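Local coordinates for 3-oxoacyl-[acyl-carrier-protein] synthase (Arabidopsis thaliana, PDB 2IX4) that catalyses the condensation step of mitochondrial fatty acid synthesis, lengthening acyl chains by two carbons taken from malonyl-ACP, at residues Ala175-Ala178 / Ala183-Ile186; Gly187-Met192 / Asp199-Gly204. All blocks are in the same frame, centred on the assembly; numbering follows the deposited sequence.

Both contacts lie in the buried interior of the subunit and share helix 181-195, whose early turns belong to contact 1 and whose later ones belong to contact 2. Contact 1, nearer the centre of the chain and beside the acyl pocket, pairs the helix with the loop that leads to the predicted active-site cysteine; its chemistry is mixed, with a hydroxyl, an imidazole and methyl groups. In contact 2 the same helix lies against strand 200-204 chiefly through alanine and methionine side chains, away from the annotated sites. The two meet where Ile186 rests on Ala203 and Ser185 approaches Gly204 O. Each also reaches the second subunit of the homodimer.

Contact 1. Residues Ala175-Ala178 / Ala183-Ile186; sequences AVTA and AHSI. With 6NA (hexanoic acid), chain C.
Ala175 and Ser185 mark the closest backbone approach, their CA atoms 4.8 Å apart, where the loop 175-178 runs past a turn of helix 183-186. The loop chain is fairly extended at Ala175 and Val176, then bends at Thr177 and Ala178, and the contact buries 194 Å² in total. Ser185 carries its OG anti to the carbonyl carbon (chi1 -77°), which brings the hydroxyl back along the helix to its main partner, the carbonyl of Thr181. The same OG receives a weak bond from the loop, Ala175 N to Ser185 OG, 3.4 Å long and bent to 146°. Beside it the methyl of Ala175 points at the helix and meets His184 CB at 3.8 Å. Thr177 and His184 cross at about a right angle; the threonine's CG2, turned anti to its carbonyl carbon (chi1 47°), is the atom that comes over the imidazole. Thr177 CG2 forms a CH-pi contact over one ring face, 4.0 Å from the centroid of the His184 ring and displaced toward its rim. The polar end of the imidazole is turned to another part of the fold, with ND1 hydrogen-bonded to Tyr277 OH, a bond that would limit rotation of the ring under the threonine. At the far end of the loop, Ala178 CB lies 3.4 Å from the O atom of hexanoic acid in the acyl pocket. Next in the chain comes Cys179, the predicted active-site residue, placed, as in other ketosynthases, at the start of a buried helix. Strands 272-281 and 422-429 pack on the His184 side of this helix, while the loop also rests against the second subunit, where Ala175 meets His173 of that subunit.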
ATOM      1  N   ALA A 175      -4.411  -0.345  -0.301  1.00 22.80           N
ATOM      2  CA  ALA A 175      -3.619  -1.251  -1.115  1.00 23.42           C
ATOM      3  C   ALA A 175      -2.751  -0.380  -2.004  1.00 23.68           C
ATOM      4  O   ALA A 175      -3.235   0.591  -2.581  1.00 24.12           O
ATOM      5  CB  ALA A 175      -4.512  -2.146  -1.945  1.00 23.43           C
ATOM      6  N   VAL A 176      -1.465  -0.699  -2.086  1.00 24.04           N
ATOM      7  CA  VAL A 176      -0.560   0.056  -2.946  1.00 24.24           C
ATOM      8  C   VAL A 176       0.179  -0.912  -3.850  1.00 24.24           C
ATOM      9  O   VAL A 176       0.984  -1.720  -3.390  1.00 24.66           O
ATOM     10  CB  VAL A 176       0.421   0.950  -2.149  1.00 24.44           C
ATOM     11  CG1 VAL A 176       1.320   1.723  -3.097  1.00 24.68           C
ATOM     12  CG2 VAL A 176      -0.348   1.924  -1.261  1.00 24.65           C
ATOM     13  N   THR A 177      -0.130  -0.828  -5.140  1.00 24.15           N
ATOM     14  CA  THR A 177       0.317  -1.800  -6.129  1.00 24.02           C
ATOM     15  C   THR A 177       0.685  -1.080  -7.426  1.00 23.97           C
ATOM     16  O   THR A 177       0.312  -1.518  -8.518  1.00 24.01           O
ATOM     17  CB  THR A 177      -0.782  -2.849  -6.414  1.00 23.77           C
ATOM     18  OG1 THR A 177      -2.031  -2.179  -6.624  1.00 24.02           O
ATOM     19  CG2 THR A 177      -0.937  -3.818  -5.246  1.00 23.79           C
ATOM     20  N   ALA A 178       1.418   0.025  -7.289  1.00 23.86           N
ATOM     21  CA  ALA A 178       1.819   0.872  -8.419  1.00 23.77           C
ATOM     22  C   ALA A 178       0.616   1.367  -9.222  1.00 23.87           C
ATOM     23  O   ALA A 178      -0.295   1.980  -8.661  1.00 23.71           O
ATOM     24  CB  ALA A 178       2.850   0.152  -9.314  1.00 23.57           C
ATOM     25  N   ALA A 183      -7.298  -0.038  -8.306  1.00 21.49           N
ATOM     26  CA  ALA A 183      -8.087  -1.241  -8.557  1.00 21.40           C
ATOM     27  C   ALA A 183      -8.064  -2.180  -7.352  1.00 21.44           C
ATOM     28  O   ALA A 183      -9.121  -2.607  -6.876  1.00 21.41           O
ATOM     29  CB  ALA A 183      -7.603  -1.953  -9.816  1.00 21.44           C
ATOM     30  N   HIS A 184      -6.863  -2.484  -6.857  1.00 21.05           N
ATOM     31  CA  HIS A 184      -6.701  -3.312  -5.661  1.00 20.83           C
ATOM     32  C   HIS A 184      -7.358  -2.700  -4.424  1.00 20.93           C
ATOM     33  O   HIS A 184      -7.898  -3.425  -3.594  1.00 20.89           O
ATOM     34  CB  HIS A 184      -5.224  -3.589  -5.378  1.00 21.00           C
ATOM     35  CG  HIS A 184      -4.584  -4.526  -6.355  1.00 20.72           C
ATOM     36  ND1 HIS A 184      -4.668  -5.896  -6.239  1.00 21.22           N
ATOM     37  CD2 HIS A 184      -3.834  -4.289  -7.456  1.00 21.32           C
ATOM     38  CE1 HIS A 184      -4.000  -6.463  -7.229  1.00 21.02           C
ATOM     39  NE2 HIS A 184      -3.480  -5.509  -7.979  1.00 21.59           N
ATOM     40  N   SER A 185      -7.313  -1.374  -4.298  1.00 20.82           N
ATOM     41  CA  SER A 185      -7.939  -0.703  -3.159  1.00 20.91           C
ATOM     42  C   SER A 185      -9.449  -0.940  -3.151  1.00 20.75           C
ATOM     43  O   SER A 185     -10.035  -1.234  -2.104  1.00 21.02           O
ATOM     44  CB  SER A 185      -7.625   0.798  -3.158  1.00 21.03           C
ATOM     45  OG  SER A 185      -6.304   1.053  -2.700  1.00 21.54           O
ATOM     46  N   ILE A 186     -10.062  -0.817  -4.325  1.00 20.62           N
ATOM     47  CA  ILE A 186     -11.489  -1.083  -4.514  1.00 20.52           C
ATOM     48  C   ILE A 186     -11.790  -2.571  -4.295  1.00 20.38           C
ATOM     49  O   ILE A 186     -12.752  -2.927  -3.613  1.00 20.25           O
ATOM     50  CB  ILE A 186     -11.964  -0.619  -5.923  1.00 20.52           C
ATOM     51  CG1 ILE A 186     -12.108   0.907  -5.958  1.00 20.82           C
ATOM     52  CG2 ILE A 186     -13.289  -1.288  -6.316  1.00 20.55           C
ATOM     53  CD1 ILE A 186     -12.162   1.511  -7.357  1.00 20.77           C
TER
HETATM   54  CA  6NA C1462       4.138   2.913 -12.755  1.00 26.72           C
HETATM   55  C   6NA C1462       2.847   2.128 -12.772  1.00 26.52           C
HETATM   56  O   6NA C1462       2.858   0.914 -12.648  1.00 25.73           O
HETATM   57  CB  6NA C1462       4.566   3.140 -11.310  1.00 26.98           C
HETATM   58  CG  6NA C1462       3.875   4.364 -10.714  1.00 27.55           C
HETATM   59  CD  6NA C1462       3.331   4.062  -9.328  1.00 27.91           C
HETATM   60  C6  6NA C1462       2.020   4.776  -9.094  1.00 27.95           C

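Contact 2. Residues Gly187-Met192 / Asp199-Gly204; sequences GDATRM and DVMVAG
Asp199 OD1, just ahead of the strand that presents Met201 and Ala203 to Ala189, is gripped by two salt bridges, from Arg115 and Arg1. Beyond this charged end the side chains that meet are all apolar, and Met201 CG also rests 3.7 Å from Ala189 O. Helix 187-192 and strand 200-204 run nearly antiparallel, at 163°, with their axes 8.3 Å apart. Ala189 is at the centre: its CB lies 3.7 Å from Met201 CB and equally near Ala203 CB, so the small methyl fits between two successive inward-facing strand residues. Met201 is bent at both chi2 and chi3 (each -68°), which folds its methyl back toward the helix, where CE reaches Ala189 CB at 3.8 Å. The extended Met192 crosses it at about a right angle and sets its SD 3.9 Å from Met201 CE. With an alanine here instead of Met201, a gap would probably open beneath the helix, leaving the sulfur of Met192 without this methyl and Ala189 with less to pack on. The helix forms the connection of a beta-alpha-beta crossover between strands 172-173 and 200-207, both parallel to strand 116-122, as expected of the thiolase fold. Ser119 of that strand and Leu257 of strand 251-259 also touch Ala189, while Met192 reaches Met279 of the second subunit.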
ATOM      1  N   GLY A 187     -10.947  -3.427  -4.864  1.00 20.09           N
ATOM      2  CA  GLY A 187     -11.111  -4.870  -4.745  1.00 20.22           C
ATOM      3  C   GLY A 187     -10.989  -5.385  -3.324  1.00 20.20           C
ATOM      4  O   GLY A 187     -11.797  -6.207  -2.888  1.00 20.54           O
ATOM      5  N   ASP A 188      -9.976  -4.910  -2.601  1.00 20.04           N
ATOM      6  CA  ASP A 188      -9.777  -5.286  -1.201  1.00 20.01           C
ATOM      7  C   ASP A 188     -10.963  -4.862  -0.343  1.00 20.00           C
ATOM      8  O   ASP A 188     -11.387  -5.603   0.536  1.00 20.29           O
ATOM      9  CB  ASP A 188      -8.497  -4.665  -0.639  1.00 19.77           C
ATOM     10  CG  ASP A 188      -7.234  -5.318  -1.180  1.00 20.34           C
ATOM     11  OD1 ASP A 188      -7.314  -6.397  -1.803  1.00 20.57           O
ATOM     12  OD2 ASP A 188      -6.149  -4.746  -0.960  1.00 20.59           O
ATOM     13  N   ALA A 189     -11.483  -3.665  -0.606  1.00 20.08           N
ATOM     14  CA  ALA A 189     -12.649  -3.131   0.105  1.00 20.27           C
ATOM     15  C   ALA A 189     -13.897  -3.982  -0.135  1.00 20.50           C
ATOM     16  O   ALA A 189     -14.714  -4.178   0.772  1.00 20.68           O
ATOM     17  CB  ALA A 189     -12.897  -1.694  -0.312  1.00 20.19           C
ATOM     18  N   THR A 190     -14.036  -4.476  -1.361  1.00 20.63           N
ATOM     19  CA  THR A 190     -15.096  -5.413  -1.727  1.00 20.97           C
ATOM     20  C   THR A 190     -15.003  -6.705  -0.905  1.00 20.92           C
ATOM     21  O   THR A 190     -15.996  -7.136  -0.314  1.00 20.89           O
ATOM     22  CB  THR A 190     -15.056  -5.715  -3.240  1.00 20.93           C
ATOM     23  OG1 THR A 190     -15.255  -4.495  -3.960  1.00 21.82           O
ATOM     24  CG2 THR A 190     -16.137  -6.715  -3.645  1.00 21.39           C
ATOM     25  N   ARG A 191     -13.808  -7.301  -0.855  1.00 20.78           N
ATOM     26  CA  ARG A 191     -13.561  -8.499  -0.039  1.00 20.84           C
ATOM     27  C   ARG A 191     -13.939  -8.299   1.429  1.00 20.84           C
ATOM     28  O   ARG A 191     -14.464  -9.211   2.070  1.00 20.99           O
ATOM     29  CB  ARG A 191     -12.094  -8.932  -0.130  1.00 20.81           C
ATOM     30  CG  ARG A 191     -11.666  -9.494  -1.474  1.00 20.91           C
ATOM     31  CD  ARG A 191     -12.067 -10.958  -1.646  1.00 21.51           C
ATOM     32  NE  ARG A 191     -11.665 -11.472  -2.956  1.00 21.29           N
ATOM     33  CZ  ARG A 191     -12.354 -11.290  -4.081  1.00 21.83           C
ATOM     34  NH1 ARG A 191     -13.496 -10.610  -4.074  1.00 21.24           N
ATOM     35  NH2 ARG A 191     -11.898 -11.795  -5.220  1.00 21.26           N
ATOM     36  N   MET A 192     -13.669  -7.103   1.950  1.00 20.66           N
ATOM     37  CA  MET A 192     -14.004  -6.755   3.330  1.00 20.85           C
ATOM     38  C   MET A 192     -15.513  -6.710   3.580  1.00 20.76           C
ATOM     39  O   MET A 192     -15.984  -7.200   4.605  1.00 20.80           O
ATOM     40  CB  MET A 192     -13.350  -5.428   3.734  1.00 20.94           C
ATOM     41  CG  MET A 192     -11.831  -5.497   3.830  1.00 21.58           C
ATOM     42  SD  MET A 192     -11.009  -3.901   4.032  1.00 23.35           S
ATOM     43  CE  MET A 192      -9.302  -4.401   3.817  1.00 23.01           C
ATOM     44  N   ASP A 199     -19.916  -2.711   6.243  1.00 20.00           N
ATOM     45  CA  ASP A 199     -21.123  -2.667   5.427  1.00 20.36           C
ATOM     46  C   ASP A 199     -20.997  -1.643   4.302  1.00 20.16           C
ATOM     47  O   ASP A 199     -21.673  -1.759   3.280  1.00 20.37           O
ATOM     48  CB  ASP A 199     -22.348  -2.344   6.284  1.00 20.35           C
ATOM     49  CG  ASP A 199     -22.735  -3.484   7.207  1.00 21.67           C
ATOM     50  OD1 ASP A 199     -22.480  -4.663   6.865  1.00 23.00           O
ATOM     51  OD2 ASP A 199     -23.305  -3.199   8.279  1.00 22.69           O
ATOM     52  N   VAL A 200     -20.148  -0.637   4.515  1.00 19.94           N
ATOM     53  CA  VAL A 200     -19.885   0.430   3.547  1.00 19.68           C
ATOM     54  C   VAL A 200     -18.384   0.683   3.490  1.00 19.78           C
ATOM     55  O   VAL A 200     -17.731   0.771   4.525  1.00 19.76           O
ATOM     56  CB  VAL A 200     -20.587   1.766   3.941  1.00 19.61           C
ATOM     57  CG1 VAL A 200     -20.339   2.843   2.886  1.00 19.33           C
ATOM     58  CG2 VAL A 200     -22.085   1.571   4.156  1.00 19.35           C
ATOM     59  N   MET A 201     -17.840   0.796   2.281  1.00 19.99           N
ATOM     60  CA  MET A 201     -16.440   1.160   2.101  1.00 20.26           C
ATOM     61  C   MET A 201     -16.300   2.299   1.098  1.00 20.65           C
ATOM     62  O   MET A 201     -16.851   2.243  -0.007  1.00 20.99           O
ATOM     63  CB  MET A 201     -15.603  -0.043   1.641  1.00 20.16           C
ATOM     64  CG  MET A 201     -15.387  -1.133   2.692  1.00 19.71           C
ATOM     65  SD  MET A 201     -14.345  -0.682   4.097  1.00 19.81           S
ATOM     66  CE  MET A 201     -12.730  -0.506   3.315  1.00 18.14           C
ATOM     67  N   VAL A 202     -15.558   3.327   1.500  1.00 20.80           N
ATOM     68  CA  VAL A 202     -15.184   4.425   0.626  1.00 20.94           C
ATOM     69  C   VAL A 202     -13.815   4.072   0.049  1.00 21.22           C
ATOM     70  O   VAL A 202     -12.811   4.105   0.760  1.00 21.53           O
ATOM     71  CB  VAL A 202     -15.129   5.758   1.406  1.00 20.97           C
ATOM     72  CG1 VAL A 202     -14.908   6.927   0.459  1.00 20.79           C
ATOM     73  CG2 VAL A 202     -16.414   5.960   2.210  1.00 20.98           C
ATOM     74  N   ALA A 203     -13.783   3.718  -1.235  1.00 21.25           N
ATOM     75  CA  ALA A 203     -12.592   3.108  -1.832  1.00 21.40           C
ATOM     76  C   ALA A 203     -12.185   3.728  -3.163  1.00 21.46           C
ATOM     77  O   ALA A 203     -13.026   4.231  -3.911  1.00 21.62           O
ATOM     78  CB  ALA A 203     -12.801   1.599  -1.997  1.00 21.08           C
ATOM     79  N   GLY A 204     -10.888   3.680  -3.457  1.00 21.35           N
ATOM     80  CA  GLY A 204     -10.384   4.187  -4.724  1.00 21.30           C
ATOM     81  C   GLY A 204      -8.891   4.445  -4.749  1.00 21.66           C
ATOM     82  O   GLY A 204      -8.107   3.745  -4.105  1.00 21.34           O
TER